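Local structure of aspartate-semialdehyde dehydrogenase (3HSK) at residues 96-101 against 370-375; 167-172 against 365-370. The protein catalyses the NADPH-dependent reductive dephosphorylation of 4-phospho-L-aspartate to L-aspartate semialdehyde, the second step towards methionine, threonine and isoleucine. All blocks are in the same frame, centred on the assembly; numbering follows the deposited sequence. Where two conformers were deposited one is given.

Contact 1: 96-101 against 370-375; sequences VVFSGL and LIAEIL. With NAP (NADP nicotinamide-adenine-dinucleotide phosphate), chain C.
In the Rossmann-type parallel sheet of the dinucleotide-binding domain, Val96 and Phe98 of the strand 96-99 meet Ala372 of the C-terminal helix 364-376, which packs on one face of the sheet. The contact is small, about 110 Å² over both sides, and wholly buried. A single methyl does most of the work on the helix: Ala372 CB points at the strand, and the CA atoms of Val96 and Ala372, the nearest pair across the segments, are 7.0 Å apart. The Phe98 ring approaches it by its far end, CZ lying 3.7 Å and CE1 3.8 Å from Ala372 CB, with the methyl set obliquely to the ring. With CG anti to its carbonyl carbon (chi1 -52°), Phe98 brings the end of its ring closer to the helix than its CB bond, directed neither at it nor away, would suggest. Val96 offers one branch, CG2, held anti to the backbone N and 4.2 Å from the same Ala372 CB, a looser touch. Around this trio the apolar layer continues: Phe35 meets the Phe98 ring with planes about 30° apart, and Leu375 and Ile371 rest on Val121 of the neighbouring strand. Beyond the strand's C-terminal end, the edge at which a Rossmann-type fold binds its cofactor, the chain turns into the NADP site. There Gly100 O lies 3.5 Å from C5B of the adenosine ribose, while Leu101 touches the adenine with one methyl, CD2 being 3.5 Å from its N3A.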
loop_
_atom_site.group_PDB
_atom_site.type_symbol
_atom_site.label_atom_id
_atom_site.label_comp_id
_atom_site.label_asym_id
_atom_site.label_seq_id
_atom_site.Cartn_x
_atom_site.Cartn_y
_atom_site.Cartn_z
ATOM N N VAL A 96 6.901 -38.511 2.644
ATOM C CA VAL A 96 7.021 -37.083 2.328
ATOM C C VAL A 96 7.666 -36.329 3.495
ATOM O O VAL A 96 7.347 -36.583 4.659
ATOM C CB VAL A 96 5.649 -36.449 1.941
ATOM C CG1 VAL A 96 4.712 -36.335 3.149
ATOM C CG2 VAL A 96 5.851 -35.093 1.270
ATOM N N VAL A 97 8.579 -35.416 3.175
ATOM C CA VAL A 97 9.307 -34.668 4.196
ATOM C C VAL A 97 9.164 -33.160 3.996
ATOM O O VAL A 97 9.768 -32.583 3.087
ATOM C CB VAL A 97 10.810 -35.063 4.237
ATOM C CG1 VAL A 97 11.570 -34.207 5.243
ATOM C CG2 VAL A 97 10.974 -36.545 4.571
ATOM N N PHE A 98 8.375 -32.531 4.863
ATOM C CA PHE A 98 8.176 -31.084 4.833
ATOM C C PHE A 98 9.369 -30.375 5.457
ATOM O O PHE A 98 10.015 -30.922 6.342
ATOM C CB PHE A 98 6.884 -30.703 5.560
ATOM C CG PHE A 98 5.681 -31.471 5.093
ATOM C CD1 PHE A 98 4.959 -31.052 3.976
ATOM C CD2 PHE A 98 5.275 -32.628 5.759
ATOM C CE1 PHE A 98 3.846 -31.763 3.540
ATOM C CE2 PHE A 98 4.168 -33.354 5.324
ATOM C CZ PHE A 98 3.448 -32.917 4.217
ATOM N N SER A 99 9.669 -29.164 4.996
ATOM C CA SER A 99 10.826 -28.437 5.521
ATOM C C SER A 99 10.579 -26.948 5.768
ATOM O O SER A 99 10.238 -26.190 4.850
ATOM C CB SER A 99 12.053 -28.645 4.623
ATOM O OG SER A 99 13.102 -27.753 4.953
ATOM N N GLY A 100 10.750 -26.548 7.027
ATOM C CA GLY A 100 10.760 -25.140 7.419
ATOM C C GLY A 100 12.119 -24.762 7.979
ATOM O O GLY A 100 12.222 -23.927 8.874
ATOM N N LEU A 101 13.158 -25.396 7.444
ATOM C CA LEU A 101 14.540 -25.150 7.849
ATOM C C LEU A 101 15.012 -23.744 7.522
ATOM O O LEU A 101 14.612 -23.159 6.510
ATOM C CB LEU A 101 15.479 -26.149 7.172
ATOM C CG LEU A 101 15.643 -27.539 7.780
ATOM C CD1 LEU A 101 16.271 -28.458 6.752
ATOM C CD2 LEU A 101 16.485 -27.504 9.058
ATOM N N LEU A 370 -1.157 -29.444 0.946
ATOM C CA LEU A 370 -1.878 -29.579 -0.313
ATOM C C LEU A 370 -0.983 -30.155 -1.414
ATOM O O LEU A 370 -1.417 -31.025 -2.164
ATOM C CB LEU A 370 -2.528 -28.244 -0.730
ATOM C CG LEU A 370 -3.519 -28.232 -1.909
ATOM C CD1 LEU A 370 -4.568 -29.333 -1.784
ATOM C CD2 LEU A 370 -4.191 -26.877 -2.067
ATOM N N ILE A 371 0.265 -29.692 -1.490
ATOM C CA ILE A 371 1.249 -30.255 -2.425
ATOM C C ILE A 371 1.412 -31.758 -2.207
ATOM O O ILE A 371 1.441 -32.523 -3.168
ATOM C CB ILE A 371 2.628 -29.562 -2.311
ATOM C CG1 ILE A 371 2.553 -28.121 -2.838
ATOM C CG2 ILE A 371 3.709 -30.367 -3.050
ATOM C CD1 ILE A 371 3.772 -27.258 -2.518
ATOM N N ALA A 372 1.508 -32.168 -0.941
ATOM C CA ALA A 372 1.645 -33.580 -0.576
ATOM C C ALA A 372 0.409 -34.396 -0.953
ATOM O O ALA A 372 0.531 -35.559 -1.333
ATOM C CB ALA A 372 1.946 -33.724 0.909
ATOM N N GLU A 373 -0.771 -33.783 -0.840
ATOM C CA GLU A 373 -2.025 -34.400 -1.284
ATOM C C GLU A 373 -2.047 -34.564 -2.806
ATOM O O GLU A 373 -2.453 -35.605 -3.318
ATOM C CB GLU A 373 -3.226 -33.567 -0.841
ATOM C CG GLU A 373 -3.613 -33.736 0.616
ATOM C CD GLU A 373 -4.557 -32.648 1.094
ATOM O OE1 GLU A 373 -5.080 -31.889 0.251
ATOM O OE2 GLU A 373 -4.777 -32.544 2.318
ATOM N N ILE A 374 -1.603 -33.531 -3.517
ATOM C CA ILE A 374 -1.461 -33.605 -4.965
ATOM C C ILE A 374 -0.467 -34.710 -5.336
ATOM O O ILE A 374 -0.706 -35.459 -6.273
ATOM C CB ILE A 374 -1.034 -32.252 -5.587
ATOM C CG1 ILE A 374 -2.078 -31.168 -5.287
ATOM C CG2 ILE A 374 -0.829 -32.390 -7.109
ATOM C CD1 ILE A 374 -1.562 -29.741 -5.450
ATOM N N LEU A 375 0.636 -34.811 -4.593
ATOM C CA LEU A 375 1.603 -35.892 -4.796
ATOM C C LEU A 375 1.001 -37.261 -4.479
ATOM O O LEU A 375 1.297 -38.242 -5.163
ATOM C CB LEU A 375 2.870 -35.667 -3.963
ATOM C CG LEU A 375 3.789 -34.486 -4.307
ATOM C CD1 LEU A 375 4.803 -34.256 -3.188
ATOM C CD2 LEU A 375 4.499 -34.672 -5.657
HETATM P PA NAP C . 15.291 -20.819 12.887
HETATM O O1A NAP C . 14.813 -21.213 14.234
HETATM O O2A NAP C . 16.640 -20.207 12.960
HETATM O O5B NAP C . 15.305 -22.095 11.909
HETATM C C5B NAP C . 14.115 -22.786 11.611
HETATM C C4B NAP C . 14.316 -24.251 11.955
HETATM O O4B NAP C . 15.586 -24.676 11.489
HETATM C C3B NAP C . 14.282 -24.480 13.459
HETATM O O3B NAP C . 13.408 -25.539 13.765
HETATM C C2B NAP C . 15.710 -24.844 13.810
HETATM O O2B NAP C . 15.798 -25.785 14.851
HETATM C C1B NAP C . 16.261 -25.393 12.504
HETATM N N9A NAP C . 17.727 -25.228 12.444
HETATM C C8A NAP C . 18.450 -24.078 12.632
HETATM N N7A NAP C . 19.762 -24.369 12.499
HETATM C C5A NAP C . 19.890 -25.688 12.232
HETATM C C6A NAP C . 20.995 -26.509 12.010
HETATM N N6A NAP C . 22.225 -26.006 12.041
HETATM N N1A NAP C . 20.809 -27.858 11.753
HETATM C C2A NAP C . 19.530 -28.389 11.715
HETATM N N3A NAP C . 18.443 -27.567 11.943
HETATM C C4A NAP C . 18.615 -26.243 12.196
HETATM O O3 NAP C . 14.242 -19.816 12.186
HETATM P PN NAP C . 12.747 -19.364 12.587
HETATM O O1N NAP C . 12.431 -18.139 11.812
HETATM O O2N NAP C . 11.836 -20.529 12.498
HETATM O O5D NAP C . 12.900 -18.952 14.138
HETATM C C5D NAP C . 11.859 -18.268 14.804
HETATM C C4D NAP C . 12.149 -16.774 14.996
HETATM O O4D NAP C . 12.001 -16.450 16.372
HETATM C C3D NAP C . 13.548 -16.325 14.572
HETATM O O3D NAP C . 13.529 -15.657 13.329
HETATM C C2D NAP C . 14.024 -15.417 15.694
HETATM O O2D NAP C . 13.843 -14.058 15.355
HETATM C C1D NAP C . 13.135 -15.764 16.883
HETATM N N1N NAP C . 13.862 -16.589 17.885
HETATM C C2N NAP C . 14.230 -16.004 19.072
HETATM C C3N NAP C . 14.912 -16.733 20.052
HETATM C C7N NAP C . 15.021 -16.183 21.450
HETATM O O7N NAP C . 16.009 -16.690 22.325
HETATM N N7N NAP C . 14.177 -15.223 21.838
HETATM C C4N NAP C . 15.224 -18.074 19.811
HETATM C C5N NAP C . 14.850 -18.670 18.606
HETATM C C6N NAP C . 14.168 -17.914 17.653
HETATM P P2B NAP C . 16.367 -25.353 16.297
HETATM O O1X NAP C . 17.027 -26.562 16.905
HETATM O O2X NAP C . 15.225 -24.887 17.167
HETATM O O3X NAP C . 17.369 -24.231 16.170
#

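Contact 2: 167-172 against 365-370; sequences ICISNC and AGAGIL
Ile169 of the strand 165-169 turns both branches of its side chain onto the helix 364-376, straddling two successive residues. Its CB bond points at the helix, and the branches divide the work. CG2, anti to the backbone N, meets the methyl of Ala367 end to end, Ile169 CG2 and Ala367 CB being 3.6 Å apart. The longer arm leaves beside the backbone N (chi1 -47°) and runs out extended through CG1 (chi2 164°), laying its terminal methyl on bare backbone: Ile169 CD1 is 3.7 Å from Gly368 CA and 4.1 Å from Gly368 N. Ala367 CB points back at the strand, whereas Gly368 has no side chain to interpose, and the nearest CA pair across the segments, Ile169 and Gly368, is 6.5 Å apart. Phe35 of the helix 30-39 also touches Ile169 and, on the other segment, Ile369. Further along, Ser170 OG is hydrogen-bonded to Glu234, Asn171 takes the N-cap position of the helix 172-188, and that helix opens with Cys172, the predicted acyl-thioester nucleophile. The touching groups are all aliphatic or glycine backbone and all buried, which implies that shape and exclusion of water, rather than polar bonding, join the helix to the strand that leads to the predicted nucleophile.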
loop_
_atom_site.group_PDB
_atom_site.type_symbol
_atom_site.label_atom_id
_atom_site.label_comp_id
_atom_site.label_asym_id
_atom_site.label_seq_id
_atom_site.Cartn_x
_atom_site.Cartn_y
_atom_site.Cartn_z
ATOM N N ILE A 167 10.073 -30.146 -4.138
ATOM C CA ILE A 167 9.120 -29.136 -4.587
ATOM C C ILE A 167 9.109 -27.992 -3.573
ATOM O O ILE A 167 8.975 -28.221 -2.377
ATOM C CB ILE A 167 7.695 -29.737 -4.769
ATOM C CG1 ILE A 167 7.670 -30.658 -5.997
ATOM C CG2 ILE A 167 6.641 -28.636 -4.880
ATOM C CD1 ILE A 167 6.524 -31.630 -6.011
ATOM N N CYS A 168 9.260 -26.765 -4.066
ATOM C CA CYS A 168 9.355 -25.592 -3.201
ATOM C C CYS A 168 8.030 -24.842 -3.025
ATOM O O CYS A 168 7.246 -24.702 -3.965
ATOM C CB CYS A 168 10.450 -24.654 -3.705
ATOM S SG CYS A 168 12.130 -25.234 -3.340
ATOM N N ILE A 169 7.801 -24.368 -1.805
ATOM C CA ILE A 169 6.600 -23.620 -1.444
ATOM C C ILE A 169 6.893 -22.124 -1.517
ATOM O O ILE A 169 7.842 -21.648 -0.897
ATOM C CB ILE A 169 6.128 -23.945 0.007
ATOM C CG1 ILE A 169 6.102 -25.457 0.271
ATOM C CG2 ILE A 169 4.772 -23.301 0.286
ATOM C CD1 ILE A 169 6.023 -25.838 1.748
ATOM N N SER A 170 6.080 -21.387 -2.273
ATOM C CA SER A 170 6.190 -19.924 -2.326
ATOM C C SER A 170 5.669 -19.291 -1.047
ATOM O O SER A 170 4.876 -19.900 -0.323
ATOM C CB SER A 170 5.416 -19.355 -3.515
ATOM O OG SER A 170 6.271 -19.122 -4.613
ATOM N N ASN A 171 6.113 -18.067 -0.780
ATOM C CA ASN A 171 5.630 -17.295 0.372
ATOM C C ASN A 171 4.165 -16.851 0.272
ATOM O O ASN A 171 3.606 -16.742 -0.814
ATOM C CB ASN A 171 6.526 -16.074 0.603
ATOM C CG ASN A 171 6.936 -15.394 -0.696
ATOM O OD1 ASN A 171 7.510 -16.032 -1.589
ATOM N ND2 ASN A 171 6.655 -14.096 -0.806
ATOM N N CYS A 172 3.567 -16.590 1.433
ATOM C CA CYS A 172 2.217 -16.047 1.568
ATOM C C CYS A 172 1.947 -14.826 0.661
ATOM O O CYS A 172 0.848 -14.688 0.119
ATOM C CB CYS A 172 1.979 -15.679 3.038
ATOM S SG CYS A 172 0.410 -16.261 3.760
ATOM N N ALA A 365 2.567 -23.761 5.523
ATOM C CA ALA A 365 2.083 -25.018 6.084
ATOM C C ALA A 365 0.904 -25.587 5.302
ATOM O O ALA A 365 0.901 -26.771 4.959
ATOM C CB ALA A 365 1.720 -24.846 7.561
ATOM N N GLY A 366 -0.087 -24.740 5.023
ATOM C CA GLY A 366 -1.279 -25.141 4.273
ATOM C C GLY A 366 -0.959 -25.498 2.834
ATOM O O GLY A 366 -1.505 -26.457 2.281
ATOM N N ALA A 367 -0.064 -24.725 2.227
ATOM C CA ALA A 367 0.383 -24.992 0.869
ATOM C C ALA A 367 1.148 -26.301 0.815
ATOM O O ALA A 367 0.965 -27.089 -0.116
ATOM C CB ALA A 367 1.233 -23.856 0.350
ATOM N N GLY A 368 1.987 -26.529 1.827
ATOM C CA GLY A 368 2.801 -27.743 1.929
ATOM C C GLY A 368 1.987 -29.021 1.965
ATOM O O GLY A 368 2.306 -29.978 1.266
ATOM N N ILE A 369 0.932 -29.031 2.776
ATOM C CA ILE A 369 0.057 -30.193 2.918
ATOM C C ILE A 369 -0.670 -30.498 1.602
ATOM O O ILE A 369 -0.762 -31.661 1.195
ATOM C CB ILE A 369 -0.941 -30.023 4.112
ATOM C CG1 ILE A 369 -0.345 -30.598 5.406
ATOM C CG2 ILE A 369 -2.278 -30.711 3.853
ATOM C CD1 ILE A 369 0.708 -29.735 6.054
ATOM N N LEU A 370 -1.157 -29.444 0.946
ATOM C CA LEU A 370 -1.878 -29.579 -0.313
ATOM C C LEU A 370 -0.983 -30.155 -1.414
ATOM O O LEU A 370 -1.417 -31.025 -2.164
ATOM C CB LEU A 370 -2.528 -28.244 -0.730
ATOM C CG LEU A 370 -3.519 -28.232 -1.909
ATOM C CD1 LEU A 370 -4.568 -29.333 -1.784
ATOM C CD2 LEU A 370 -4.191 -26.877 -2.067
#

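How the contacts relate
Contacts 1 and 2 lie on one helix, 364-376, and on one parallel sheet, with centres about 7 Å apart and Leu370 in both helix segments. Strand 119-122 runs between their two strands, so the helix bridges non-adjacent strands. The contacts also touch each other: Phe98 CE1 of contact 1 packs 3.3 Å from Gly368 O of contact 2, and Leu375 CD2 lies 3.7 Å from Ile167 CD1. The strand of contact 1 leads to the adenosine end of NADP, and that of contact 2 to Cys172, the predicted nucleophile. The nearest atoms of the Ile169 side chain and NADP are about 13 Å apart, whereas contact 1 reaches the cofactor through Gly100 and Leu101.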